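Local coordinates for protein extracellular endo-alpha-(1->5)-L-arabinanase 1 (Bacillus subtilis, PDB 1UV4) that cleaves internal alpha-(1->5)-L-arabinofuranosyl linkages in linear and branched arabinan during plant cell-wall breakdown and binds one calcium ion per subunit, at residues G36-K41 against W48-S53; N97-G102 against N128-D133; I174-N179 against S234-G239; Y195-V200 against S288-Y293; N247-G252 against A268-D273. All coordinates share one frame; numbering follows the deposited sequence.

Overall arrangement
The chain folds as a five-bladed beta-propeller, as in family 43 glycoside hydrolases. Contacts 1 and 5 are hairpin contacts within one blade. They are partly buried and rest on strand hydrogen bonds, with a tryptophan against the partner strand in each. Contacts 2 and 4 are buried and use side-chain hydrogen bonds in place of a strand ladder. Contact 2 includes residues that probably bind substrate, whereas contact 4 packs the C-terminal tail. Contact 3, partly buried, sets a strand end against a loop. Contacts 3 and 4 both involve the blade of strand 195-203 and touch through Met235 against Val200 and Ala175 against Leu198. Contacts 1 and 3 lie on opposite sides of the chain centre.

Contact 1 (G36-K41 against W48-S53); sequences GLRVLK and WTVQKS
Leu40 and Trp48 pack together on one face of a beta hairpin, beside Val50. Leu40 shows how the face is built. Its CB lies 3.6 Å from Trp48 CE3, and the two side chains cross at about a right angle. CG stands anti to the carbonyl carbon (chi1 -55°), and its two methyls part from there. CD1 meets Trp48 CB at 4.0 Å. CD2 meets Val50 CG2 at 3.8 Å and also lies over one face of the Arg38 guanidinium, offset toward its rim. Arg38 NH1 in turn touches Val50 CG2. The charged end of Arg38 is held from outside the hairpin, by a salt bridge to Glu10 and a hydrogen bond to Leu11 O.

The backbones run antiparallel. Lys41 N bonds to Thr49 O at 2.9 Å and Thr49 N returns the bond to Lys41 O. Gln51 N adds a bond to Val39 O at 2.8 Å. Near Ser53 a water bridges the strands. It accepts from Val39 N at 3.0 Å, donates to Gln51 O, and bonds to Ser53 OG. This hairpin forms the last two strands of a propeller blade, with strand 49-54 outermost. The chemistry implies a seam of direct bonds, with a water filling in between Val39 and Ser53 before Leu37 bonds to Ile54. Apolar groups and the Arg38 guanidinium, its charge met by Glu10, cover the Leu40 face.

Contact 2 (N97-G102 against N128-D133); sequences NTSAIG and NYNAID
Asn130 CG stands anti to its backbone N (chi1 -171°), and Ser99 OG stands anti to its own carbonyl carbon (chi1 -53°). These torsions turn the two groups to each other. Ser99 OG donates to Asn130 OD1 at 2.6 Å, in the amide carbonyl plane and on a lone pair. The same hydroxyl also bonds to Ser92 OG. A longer bond runs from Asn97 ND2 to Tyr129 O at 3.2 Å, with the donor 45° above the carbonyl plane. In the propeller, strand 99-106 is the third strand of its blade, and residues 128-133 belong to the loop leading to the next blade. Ala131 is the centre of an inverse gamma turn there, closed by a weak bond from Ile132 N to Asn130 O. Asn130 to Asp133 probably bind substrate, as in relatives. The contact buries Ala131 O, which has no polar partner in the model. Ile101 CG1 lies 3.4 Å from this oxygen, and Ser99 CB is 3.5 Å from it. Ile132 CG2 packs on Ser99 CB at 3.6 Å.

Contact 3 (I174-N179 against S234-G239); sequences IAARPN and SMLEGG
Ala175 and Leu236 meet where a classic beta bulge faces an ST turn. The bulge is formed by Ile174 and Ala175, which both face Ile155. In the turn, Ser234 OG accepts from Leu236 N. The contact joins the end of a strand in one propeller blade to a loop of the next. Leu236 CG lies beside its backbone N (chi1 -73°), and the CD2 methyl rests 3.6 Å from Ala175 N. Met235 touches Ala175 CB to CB at 4.0 Å. Its chain then bends at chi3 (76°), which places CE; that methyl packs on Val200. Glu237 is bent at chi2 and crosses Pro178 at about a right angle, with OE1 3.9 Å from Pro178 CG. Pro178 CD sits 3.5 Å from Leu236 O. Ala176 N donates to Met235 O, 2.9 Å and nearly straight. Arg177 bonds through NH1 to Ala183 O and makes a cation-pi contact with Phe202. A water in the guanidinium plane accepts from Arg177 NE at 2.9 Å and donates to Gly238 O at 2.8 Å.

Contact 4 (Y195-V200 against S288-Y293); sequences YYYLMV and SGWPSY
Tyr197 OH donates to Gly289 O at 2.6 Å. The oxygen lies at the edge of the tyrosine ring, in its plane. The hydroxyl stands well above the peptide plane of Gly289, 65° out of it. Pro291 carries the apolar part. Its CD is 3.9 Å from Tyr197 CD1, and the two side chains meet at a slant. Its CB is 3.6 Å from Met199 CE. The methionine chain is extended beyond CG, which lets its methyl reach the proline as the two side chains slide past each other in opposite directions.

A second shell fixes these groups. Gly289 O also accepts from Arg219 NH1, so two donors grip it. Trp290 N bonds to Ser288 OG at 3.2 Å, an ST turn around Gly289. The Tyr197 ring also meets that of Trp286, which touches Pro291 as well. The contact thus packs the C-terminal tail, after strand 276-283, against strand 195-203, the second strand of the propeller blade running from strand 184-192 to strand 241-244.

Contact 5 (N247-G252 against A268-D273); sequences NDQWKG and AYDAND
Ala268 CB lies 4.0 Å from Trp250 CE3. Ala268 O is at the edge of the indole, near its plane. Tyr269 makes both strand bonds of its antiparallel hydrogen-bonded pair. Its N donates to Lys251 O at 2.8 Å, and its O accepts from Lys251 N. Its ring edge also meets Lys251 O in plane, with CD1 at 3.3 Å. Asp270 pairs with Trp250 on the other face of this hairpin. Its CB is 3.4 Å from Trp250 CZ3, and OD1 lies over one face of the indole. Gln249 CG lies over that ring too. The Gln249 chain is extended to CD, and its NE2 donates to Asp270 OD1 at 3.0 Å. Ala271 N bonds to Gln249 O at 2.8 Å. Asn272 N reaches Asp270 OD1, completing an Asx turn. The two N-H groups meet OD1 from opposite faces of the carboxylate. With a long, weak ion pair from OD2 to Lys278, they limit its rotation and would probably favour its charged form.

Contact 1 (G36-K41 against W48-S53)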
# COMPACT_ATOMS: atom_id res chain seq x y z
N GLY A 36 12.50 10.93 3.14
CA GLY A 36 11.80 10.03 4.02
C GLY A 36 10.33 9.81 3.76
O GLY A 36 9.87 9.86 2.60
N LEU A 37 9.63 9.50 4.84
CA LEU A 37 8.23 9.11 4.85
C LEU A 37 7.43 10.14 5.63
O LEU A 37 7.84 10.58 6.72
CB LEU A 37 8.01 7.76 5.51
CG LEU A 37 8.66 6.63 4.76
CD1 LEU A 37 8.76 5.40 5.67
CD2 LEU A 37 7.92 6.35 3.49
N ARG A 38 6.26 10.50 5.09
CA ARG A 38 5.35 11.48 5.68
C ARG A 38 4.52 10.86 6.78
O ARG A 38 3.99 9.73 6.64
CB ARG A 38 4.44 11.98 4.60
CG ARG A 38 3.45 13.08 5.00
CD ARG A 38 3.01 13.90 3.86
NE ARG A 38 1.87 14.81 4.03
CZ ARG A 38 1.97 16.07 4.39
NH1 ARG A 38 3.13 16.60 4.73
NH2 ARG A 38 0.88 16.82 4.39
N VAL A 39 4.43 11.60 7.90
CA VAL A 39 3.70 11.14 9.10
C VAL A 39 2.71 12.22 9.55
O VAL A 39 3.09 13.37 9.76
CB VAL A 39 4.65 10.84 10.28
CG1 VAL A 39 3.85 10.37 11.48
CG2 VAL A 39 5.73 9.79 9.87
N LEU A 40 1.45 11.82 9.69
CA LEU A 40 0.38 12.65 10.18
C LEU A 40 -0.21 12.05 11.47
O LEU A 40 -0.23 10.86 11.64
CB LEU A 40 -0.76 12.75 9.17
CG LEU A 40 -0.42 13.22 7.75
CD1 LEU A 40 -1.77 13.34 7.00
CD2 LEU A 40 0.27 14.53 7.75
N LYS A 41 -0.65 12.91 12.37
CA LYS A 41 -1.25 12.51 13.65
C LYS A 41 -2.59 13.23 13.84
O LYS A 41 -2.74 14.41 13.48
CB LYS A 41 -0.33 12.88 14.79
CG LYS A 41 -0.77 12.44 16.19
CD LYS A 41 0.23 12.92 17.21
CE LYS A 41 -0.17 12.53 18.63
NZ LYS A 41 0.80 13.07 19.62
N TRP A 48 -5.62 16.59 10.92
CA TRP A 48 -4.31 16.01 11.07
C TRP A 48 -3.26 17.09 11.20
O TRP A 48 -3.42 18.20 10.69
CB TRP A 48 -3.97 15.15 9.83
CG TRP A 48 -4.94 14.03 9.57
CD1 TRP A 48 -6.09 14.06 8.85
CD2 TRP A 48 -4.82 12.66 10.04
NE1 TRP A 48 -6.72 12.84 8.87
CE2 TRP A 48 -5.95 11.95 9.58
CE3 TRP A 48 -3.88 11.98 10.83
CZ2 TRP A 48 -6.18 10.61 9.88
CZ3 TRP A 48 -4.12 10.63 11.14
CH2 TRP A 48 -5.25 9.96 10.65
N THR A 49 -2.19 16.74 11.88
CA THR A 49 -1.03 17.60 11.98
C THR A 49 0.14 16.82 11.44
O THR A 49 0.26 15.61 11.66
CB THR A 49 -0.80 18.02 13.46
OG1 THR A 49 -0.29 16.91 14.19
CG2 THR A 49 -2.09 18.42 14.14
N VAL A 50 1.04 17.52 10.77
CA VAL A 50 2.22 16.91 10.15
C VAL A 50 3.28 16.74 11.24
O VAL A 50 3.65 17.69 11.90
CB VAL A 50 2.78 17.82 9.04
CG1 VAL A 50 4.06 17.20 8.45
CG2 VAL A 50 1.73 18.03 7.97
N GLN A 51 3.77 15.54 11.39
CA GLN A 51 4.83 15.22 12.35
C GLN A 51 6.18 15.17 11.66
O GLN A 51 6.27 15.16 10.43
CB GLN A 51 4.54 13.83 12.94
CG GLN A 51 3.13 13.66 13.53
CD GLN A 51 2.83 14.69 14.61
OE1 GLN A 51 2.05 15.62 14.38
NE2 GLN A 51 3.43 14.52 15.78
N LYS A 52 7.25 15.12 12.45
CA LYS A 52 8.57 14.84 11.90
C LYS A 52 8.52 13.56 11.09
O LYS A 52 8.00 12.56 11.51
CB LYS A 52 9.67 14.74 12.96
CG LYS A 52 11.09 14.88 12.33
CD LYS A 52 12.17 15.19 13.34
CE LYS A 52 13.52 15.39 12.68
NZ LYS A 52 14.55 15.67 13.74
N SER A 53 9.12 13.61 9.92
CA SER A 53 9.14 12.46 9.03
C SER A 53 10.03 11.36 9.58
O SER A 53 10.88 11.62 10.40
CB SER A 53 9.67 12.87 7.66
OG SER A 53 8.77 13.78 7.03
O HOH W 1 6.08 14.07 7.91

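Contact 2 (N97-G102 against N128-D133)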
# COMPACT_ATOMS: atom_id res chain seq x y z
N ASN A 97 12.00 0.27 -12.45
CA ASN A 97 11.86 -0.94 -11.61
C ASN A 97 13.14 -1.40 -10.95
O ASN A 97 13.21 -2.54 -10.47
CB ASN A 97 11.16 -2.11 -12.32
CG ASN A 97 12.01 -2.80 -13.32
OD1 ASN A 97 12.96 -2.23 -13.89
ND2 ASN A 97 11.67 -4.07 -13.58
N THR A 98 14.11 -0.49 -10.84
CA THR A 98 15.21 -0.69 -9.92
C THR A 98 14.81 -0.05 -8.58
O THR A 98 14.85 1.16 -8.42
CB THR A 98 16.47 -0.11 -10.48
OG1 THR A 98 16.77 -0.76 -11.72
CG2 THR A 98 17.65 -0.42 -9.57
N SER A 99 14.42 -0.92 -7.65
CA SER A 99 13.73 -0.53 -6.43
C SER A 99 13.98 -1.52 -5.31
O SER A 99 14.43 -2.62 -5.53
CB SER A 99 12.21 -0.46 -6.66
OG SER A 99 11.84 0.34 -7.75
N ALA A 100 13.69 -1.10 -4.08
CA ALA A 100 13.81 -2.02 -2.95
C ALA A 100 12.76 -1.73 -1.93
O ALA A 100 12.33 -0.59 -1.76
CB ALA A 100 15.17 -1.92 -2.30
N ILE A 101 12.32 -2.77 -1.25
CA ILE A 101 11.46 -2.63 -0.08
C ILE A 101 12.34 -2.87 1.13
O ILE A 101 13.05 -3.87 1.21
CB ILE A 101 10.23 -3.61 -0.11
CG1 ILE A 101 9.26 -3.21 -1.20
CG2 ILE A 101 9.54 -3.71 1.25
CD1 ILE A 101 8.33 -4.31 -1.66
N GLY A 102 12.28 -1.93 2.08
CA GLY A 102 12.98 -2.04 3.35
C GLY A 102 11.98 -2.23 4.48
O GLY A 102 10.76 -2.13 4.31
N ASN A 128 10.77 -8.80 -14.08
CA ASN A 128 9.48 -8.47 -14.66
C ASN A 128 8.47 -7.90 -13.62
O ASN A 128 7.26 -8.08 -13.73
CB ASN A 128 8.88 -9.72 -15.40
CG ASN A 128 8.37 -10.86 -14.40
OD1 ASN A 128 8.66 -10.86 -13.19
ND2 ASN A 128 7.60 -11.82 -14.95
N TYR A 129 8.99 -7.25 -12.57
CA TYR A 129 8.15 -6.64 -11.51
C TYR A 129 8.94 -5.51 -10.86
O TYR A 129 10.12 -5.34 -11.11
CB TYR A 129 7.76 -7.67 -10.44
CG TYR A 129 8.90 -8.41 -9.78
CD1 TYR A 129 9.64 -7.86 -8.73
CD2 TYR A 129 9.22 -9.68 -10.21
CE1 TYR A 129 10.68 -8.61 -8.12
CE2 TYR A 129 10.21 -10.39 -9.67
CZ TYR A 129 10.96 -9.87 -8.64
OH TYR A 129 11.93 -10.68 -8.06
N ASN A 130 8.25 -4.76 -10.03
CA ASN A 130 8.81 -3.60 -9.34
C ASN A 130 8.58 -3.77 -7.85
O ASN A 130 7.45 -3.89 -7.38
CB ASN A 130 8.15 -2.31 -9.83
CG ASN A 130 8.83 -1.07 -9.33
OD1 ASN A 130 9.94 -1.10 -8.81
ND2 ASN A 130 8.21 0.11 -9.60
N ALA A 131 9.68 -3.77 -7.09
CA ALA A 131 9.62 -3.95 -5.64
C ALA A 131 9.32 -2.65 -4.91
O ALA A 131 10.17 -2.06 -4.25
CB ALA A 131 10.94 -4.54 -5.10
N ILE A 132 8.06 -2.25 -5.06
CA ILE A 132 7.48 -1.15 -4.32
C ILE A 132 6.07 -1.52 -3.85
O ILE A 132 5.49 -2.53 -4.23
CB ILE A 132 7.47 0.17 -5.15
CG1 ILE A 132 6.44 0.13 -6.27
CG2 ILE A 132 8.85 0.49 -5.69
CD1 ILE A 132 6.21 1.43 -6.96
N ASP A 133 5.52 -0.65 -3.03
CA ASP A 133 4.14 -0.73 -2.57
C ASP A 133 3.86 -1.96 -1.70
O ASP A 133 2.93 -2.73 -1.97
CB ASP A 133 3.11 -0.66 -3.69
CG ASP A 133 3.16 0.61 -4.46
OD1 ASP A 133 3.86 1.60 -4.12
OD2 ASP A 133 2.47 0.69 -5.52

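Contact 3 (I174-N179 against S234-G239)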
# COMPACT_ATOMS: atom_id res chain seq x y z
N ILE A 174 -0.26 -12.68 -8.21
CA ILE A 174 -1.67 -12.64 -7.81
C ILE A 174 -2.57 -11.63 -8.52
O ILE A 174 -3.80 -11.76 -8.47
CB ILE A 174 -1.83 -12.51 -6.27
CG1 ILE A 174 -1.19 -11.26 -5.72
CG2 ILE A 174 -1.31 -13.78 -5.57
CD1 ILE A 174 -1.50 -11.02 -4.23
N ALA A 175 -1.99 -10.64 -9.23
CA ALA A 175 -2.80 -9.76 -10.08
C ALA A 175 -1.94 -9.16 -11.14
O ALA A 175 -0.77 -8.88 -10.92
CB ALA A 175 -3.54 -8.63 -9.28
N ALA A 176 -2.52 -9.02 -12.33
CA ALA A 176 -1.79 -8.45 -13.48
C ALA A 176 -2.79 -7.78 -14.42
O ALA A 176 -3.97 -8.11 -14.44
CB ALA A 176 -1.06 -9.58 -14.20
N ARG A 177 -2.30 -6.88 -15.28
CA ARG A 177 -3.10 -6.33 -16.36
C ARG A 177 -2.34 -6.45 -17.67
O ARG A 177 -1.88 -5.47 -18.22
CB ARG A 177 -3.50 -4.89 -16.12
CG ARG A 177 -4.32 -4.68 -14.84
CD ARG A 177 -4.75 -3.25 -14.72
NE ARG A 177 -5.86 -2.92 -15.57
CZ ARG A 177 -6.22 -1.68 -15.88
NH1 ARG A 177 -5.51 -0.64 -15.44
NH2 ARG A 177 -7.28 -1.48 -16.65
N PRO A 178 -2.25 -7.69 -18.18
CA PRO A 178 -1.41 -7.98 -19.36
C PRO A 178 -1.80 -7.20 -20.60
O PRO A 178 -0.90 -6.94 -21.43
CB PRO A 178 -1.60 -9.49 -19.56
CG PRO A 178 -2.83 -9.84 -18.79
CD PRO A 178 -2.92 -8.90 -17.67
N ASN A 179 -3.08 -6.83 -20.72
CA ASN A 179 -3.57 -6.11 -21.90
C ASN A 179 -3.85 -4.63 -21.66
O ASN A 179 -4.31 -3.92 -22.55
CB ASN A 179 -4.77 -6.87 -22.52
CG ASN A 179 -4.33 -8.20 -23.13
OD1 ASN A 179 -4.77 -9.26 -22.69
ND2 ASN A 179 -3.45 -8.16 -24.14
N SER A 234 -10.47 -13.70 -13.40
CA SER A 234 -9.24 -13.72 -12.65
C SER A 234 -8.53 -12.38 -12.69
O SER A 234 -8.36 -11.79 -13.76
CB SER A 234 -8.30 -14.80 -13.19
OG SER A 234 -7.05 -14.78 -12.54
N MET A 235 -8.02 -11.97 -11.55
CA MET A 235 -7.22 -10.75 -11.44
C MET A 235 -5.90 -10.87 -12.14
O MET A 235 -5.26 -9.86 -12.42
CB MET A 235 -7.06 -10.32 -9.96
CG MET A 235 -8.38 -9.95 -9.30
SD MET A 235 -8.15 -9.19 -7.69
CE MET A 235 -7.62 -7.52 -8.11
N LEU A 236 -5.46 -12.08 -12.45
CA LEU A 236 -4.25 -12.23 -13.31
C LEU A 236 -4.49 -11.87 -14.78
O LEU A 236 -3.54 -11.67 -15.54
CB LEU A 236 -3.75 -13.65 -13.23
CG LEU A 236 -3.05 -14.04 -11.95
CD1 LEU A 236 -2.73 -15.52 -12.12
CD2 LEU A 236 -1.76 -13.22 -11.74
N GLU A 237 -5.76 -11.84 -15.19
CA GLU A 237 -6.16 -11.45 -16.54
C GLU A 237 -6.86 -10.11 -16.58
O GLU A 237 -7.72 -9.85 -17.43
CB GLU A 237 -7.05 -12.54 -17.11
CG GLU A 237 -6.31 -13.87 -17.20
CD GLU A 237 -5.12 -13.86 -18.19
OE1 GLU A 237 -5.06 -13.03 -19.15
OE2 GLU A 237 -4.22 -14.72 -18.01
N GLY A 238 -6.51 -9.23 -15.64
CA GLY A 238 -7.04 -7.89 -15.64
C GLY A 238 -8.41 -7.80 -15.00
O GLY A 238 -9.05 -6.73 -14.99
N GLY A 239 -8.85 -8.90 -14.38
CA GLY A 239 -10.09 -8.85 -13.62
C GLY A 239 -9.98 -7.97 -12.37
O GLY A 239 -8.90 -7.58 -11.92
O HOH W 2 -7.90 -4.76 -16.57

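Contact 4 (Y195-V200 against S288-Y293)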
# COMPACT_ATOMS: atom_id res chain seq x y z
N TYR A 195 -12.65 -16.04 3.10
CA TYR A 195 -11.99 -15.65 1.85
C TYR A 195 -10.84 -14.70 2.05
O TYR A 195 -10.87 -13.84 2.94
CB TYR A 195 -12.94 -14.95 0.86
CG TYR A 195 -13.94 -15.82 0.13
CD1 TYR A 195 -13.58 -16.50 -1.02
CD2 TYR A 195 -15.25 -15.92 0.58
CE1 TYR A 195 -14.50 -17.29 -1.70
CE2 TYR A 195 -16.17 -16.71 -0.08
CZ TYR A 195 -15.78 -17.37 -1.22
OH TYR A 195 -16.71 -18.16 -1.88
N TYR A 196 -9.86 -14.85 1.19
CA TYR A 196 -8.84 -13.83 0.98
C TYR A 196 -9.38 -12.80 -0.01
O TYR A 196 -9.94 -13.15 -1.04
CB TYR A 196 -7.54 -14.45 0.49
CG TYR A 196 -6.93 -15.35 1.55
CD1 TYR A 196 -6.17 -14.83 2.60
CD2 TYR A 196 -7.14 -16.71 1.52
CE1 TYR A 196 -5.61 -15.65 3.58
CE2 TYR A 196 -6.59 -17.54 2.49
CZ TYR A 196 -5.81 -17.01 3.52
OH TYR A 196 -5.25 -17.84 4.48
N TYR A 197 -9.22 -11.53 0.33
CA TYR A 197 -9.60 -10.42 -0.54
C TYR A 197 -8.39 -9.60 -0.91
O TYR A 197 -7.62 -9.22 -0.02
CB TYR A 197 -10.63 -9.50 0.12
CG TYR A 197 -11.96 -10.18 0.36
CD1 TYR A 197 -12.97 -10.19 -0.62
CD2 TYR A 197 -12.20 -10.85 1.56
CE1 TYR A 197 -14.17 -10.84 -0.40
CE2 TYR A 197 -13.43 -11.54 1.78
CZ TYR A 197 -14.41 -11.52 0.81
OH TYR A 197 -15.61 -12.16 1.01
N LEU A 198 -8.24 -9.35 -2.20
CA LEU A 198 -7.18 -8.49 -2.74
C LEU A 198 -7.82 -7.25 -3.36
O LEU A 198 -8.70 -7.37 -4.20
CB LEU A 198 -6.40 -9.21 -3.79
CG LEU A 198 -5.32 -8.39 -4.50
CD1 LEU A 198 -4.20 -7.95 -3.57
CD2 LEU A 198 -4.74 -9.22 -5.64
N MET A 199 -7.43 -6.07 -2.93
CA MET A 199 -7.73 -4.84 -3.62
C MET A 199 -6.45 -4.29 -4.24
O MET A 199 -5.38 -4.41 -3.66
CB MET A 199 -8.27 -3.78 -2.68
CG MET A 199 -9.46 -4.16 -1.94
SD MET A 199 -10.10 -2.72 -1.00
CE MET A 199 -11.55 -3.39 -0.27
N VAL A 200 -6.56 -3.74 -5.44
CA VAL A 200 -5.45 -3.08 -6.10
C VAL A 200 -5.93 -1.73 -6.63
O VAL A 200 -7.13 -1.48 -6.75
CB VAL A 200 -4.86 -3.92 -7.26
CG1 VAL A 200 -4.42 -5.25 -6.77
CG2 VAL A 200 -5.88 -4.10 -8.38
N SER A 288 -21.88 -8.73 2.32
CA SER A 288 -22.37 -9.27 1.03
C SER A 288 -21.58 -10.45 0.35
O SER A 288 -22.03 -11.08 -0.61
CB SER A 288 -22.42 -8.12 0.04
OG SER A 288 -21.11 -7.77 -0.36
N GLY A 289 -20.41 -10.76 0.89
CA GLY A 289 -19.52 -11.74 0.28
C GLY A 289 -18.39 -10.99 -0.38
O GLY A 289 -17.39 -11.58 -0.82
N TRP A 290 -18.54 -9.68 -0.43
CA TRP A 290 -17.60 -8.81 -1.11
C TRP A 290 -17.47 -7.51 -0.32
O TRP A 290 -18.36 -7.14 0.41
CB TRP A 290 -18.13 -8.50 -2.51
CG TRP A 290 -18.29 -9.68 -3.37
CD1 TRP A 290 -19.43 -10.39 -3.57
CD2 TRP A 290 -17.27 -10.35 -4.14
NE1 TRP A 290 -19.21 -11.44 -4.41
CE2 TRP A 290 -17.89 -11.43 -4.80
CE3 TRP A 290 -15.90 -10.10 -4.38
CZ2 TRP A 290 -17.21 -12.28 -5.67
CZ3 TRP A 290 -15.22 -10.96 -5.25
CH2 TRP A 290 -15.87 -12.03 -5.87
N PRO A 291 -16.37 -6.79 -0.49
CA PRO A 291 -16.22 -5.50 0.17
C PRO A 291 -17.18 -4.48 -0.40
O PRO A 291 -17.45 -4.46 -1.62
CB PRO A 291 -14.78 -5.06 -0.16
CG PRO A 291 -14.45 -5.82 -1.42
CD PRO A 291 -15.20 -7.09 -1.34
N SER A 292 -17.66 -3.61 0.48
CA SER A 292 -18.55 -2.51 0.11
C SER A 292 -18.35 -1.33 1.02
O SER A 292 -18.08 -1.50 2.21
CB SER A 292 -20.00 -2.97 0.25
OG SER A 292 -20.86 -1.94 -0.11
N TYR A 293 -18.54 -0.13 0.49
CA TYR A 293 -18.77 1.03 1.31
C TYR A 293 -20.17 0.94 1.94
O TYR A 293 -20.97 0.01 1.70
CB TYR A 293 -18.65 2.31 0.48
CG TYR A 293 -17.27 2.67 -0.02
CD1 TYR A 293 -16.13 2.50 0.77
CD2 TYR A 293 -17.09 3.21 -1.27
CE1 TYR A 293 -14.86 2.86 0.28
CE2 TYR A 293 -15.86 3.57 -1.76
CZ TYR A 293 -14.73 3.40 -0.98
OH TYR A 293 -13.48 3.78 -1.50
OXT TYR A 293 -20.48 1.82 2.75

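Contact 5 (N247-G252 against A268-D273)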
# COMPACT_ATOMS: atom_id res chain seq x y z
N ASN A 247 -15.61 10.59 -8.06
CA ASN A 247 -16.87 11.28 -8.26
C ASN A 247 -16.59 12.71 -8.75
O ASN A 247 -15.49 12.94 -9.25
CB ASN A 247 -17.76 11.17 -7.01
CG ASN A 247 -17.17 11.79 -5.77
OD1 ASN A 247 -16.27 12.74 -5.91
ND2 ASN A 247 -17.59 11.43 -4.61
N ASP A 248 -17.52 13.65 -8.58
CA ASP A 248 -17.39 14.98 -9.18
C ASP A 248 -16.18 15.71 -8.60
O ASP A 248 -15.50 16.46 -9.30
CB ASP A 248 -18.62 15.88 -8.90
CG ASP A 248 -19.96 15.32 -9.43
OD1 ASP A 248 -20.12 14.08 -9.44
OD2 ASP A 248 -20.88 16.07 -9.79
N GLN A 249 -16.00 15.60 -7.30
CA GLN A 249 -14.93 16.30 -6.60
C GLN A 249 -13.63 15.50 -6.48
O GLN A 249 -12.53 16.07 -6.58
CB GLN A 249 -15.37 16.66 -5.19
CG GLN A 249 -14.27 17.35 -4.37
CD GLN A 249 -14.73 17.88 -3.01
OE1 GLN A 249 -15.90 17.77 -2.64
NE2 GLN A 249 -13.81 18.45 -2.28
N TRP A 250 -13.74 14.21 -6.24
CA TRP A 250 -12.60 13.36 -5.87
C TRP A 250 -12.22 12.47 -7.05
O TRP A 250 -12.96 11.61 -7.47
CB TRP A 250 -12.97 12.52 -4.66
CG TRP A 250 -13.15 13.38 -3.47
CD1 TRP A 250 -14.32 13.61 -2.83
CD2 TRP A 250 -12.15 14.11 -2.76
NE1 TRP A 250 -14.12 14.48 -1.78
CE2 TRP A 250 -12.80 14.80 -1.72
CE3 TRP A 250 -10.76 14.29 -2.91
CZ2 TRP A 250 -12.12 15.62 -0.83
CZ3 TRP A 250 -10.09 15.10 -2.01
CH2 TRP A 250 -10.77 15.76 -1.00
N LYS A 251 -11.03 12.71 -7.60
CA LYS A 251 -10.57 12.03 -8.79
C LYS A 251 -9.49 11.00 -8.45
O LYS A 251 -8.72 11.15 -7.49
CB LYS A 251 -10.04 13.06 -9.80
CG LYS A 251 -11.01 14.20 -10.08
CD LYS A 251 -12.30 13.69 -10.65
CE LYS A 251 -13.17 14.78 -11.24
NZ LYS A 251 -14.58 14.27 -11.61
N GLY A 252 -9.38 9.97 -9.27
CA GLY A 252 -8.29 9.03 -9.20
C GLY A 252 -8.05 8.38 -7.85
O GLY A 252 -6.90 8.32 -7.38
N ALA A 268 -7.28 10.48 -2.79
CA ALA A 268 -7.99 10.88 -4.01
C ALA A 268 -7.68 12.35 -4.22
O ALA A 268 -7.34 13.07 -3.25
CB ALA A 268 -9.46 10.63 -3.91
N TYR A 269 -7.73 12.80 -5.47
CA TYR A 269 -7.26 14.12 -5.85
C TYR A 269 -8.41 15.12 -5.90
O TYR A 269 -9.40 14.95 -6.59
CB TYR A 269 -6.57 14.01 -7.19
CG TYR A 269 -5.37 13.11 -7.19
CD1 TYR A 269 -5.50 11.72 -7.40
CD2 TYR A 269 -4.12 13.58 -6.90
CE1 TYR A 269 -4.38 10.89 -7.42
CE2 TYR A 269 -3.02 12.76 -6.91
CZ TYR A 269 -3.16 11.41 -7.16
OH TYR A 269 -2.01 10.61 -7.20
N ASP A 270 -8.24 16.22 -5.15
CA ASP A 270 -9.33 17.18 -4.89
C ASP A 270 -9.50 18.21 -6.04
O ASP A 270 -8.69 19.13 -6.22
CB ASP A 270 -9.03 17.92 -3.58
CG ASP A 270 -10.23 18.65 -3.00
OD1 ASP A 270 -11.23 18.82 -3.67
OD2 ASP A 270 -10.20 19.12 -1.85
N ALA A 271 -10.57 18.05 -6.81
CA ALA A 271 -10.87 19.00 -7.88
C ALA A 271 -11.22 20.39 -7.36
O ALA A 271 -11.26 21.34 -8.12
CB ALA A 271 -12.00 18.48 -8.78
N ASN A 272 -11.52 20.50 -6.06
CA ASN A 272 -11.75 21.79 -5.42
C ASN A 272 -10.54 22.34 -4.66
O ASN A 272 -10.63 23.38 -4.01
CB ASN A 272 -12.95 21.66 -4.46
CG ASN A 272 -13.49 23.01 -4.01
OD1 ASN A 272 -13.75 23.95 -4.91
ND2 ASN A 272 -13.65 23.19 -2.75
N ASP A 273 -9.40 21.65 -4.71
CA ASP A 273 -8.18 22.12 -4.08
C ASP A 273 -6.93 21.68 -4.82
O ASP A 273 -6.13 20.86 -4.36
CB ASP A 273 -8.15 21.70 -2.62
CG ASP A 273 -6.93 22.20 -1.89
OD1 ASP A 273 -6.35 23.25 -2.30
OD2 ASP A 273 -6.55 21.63 -0.87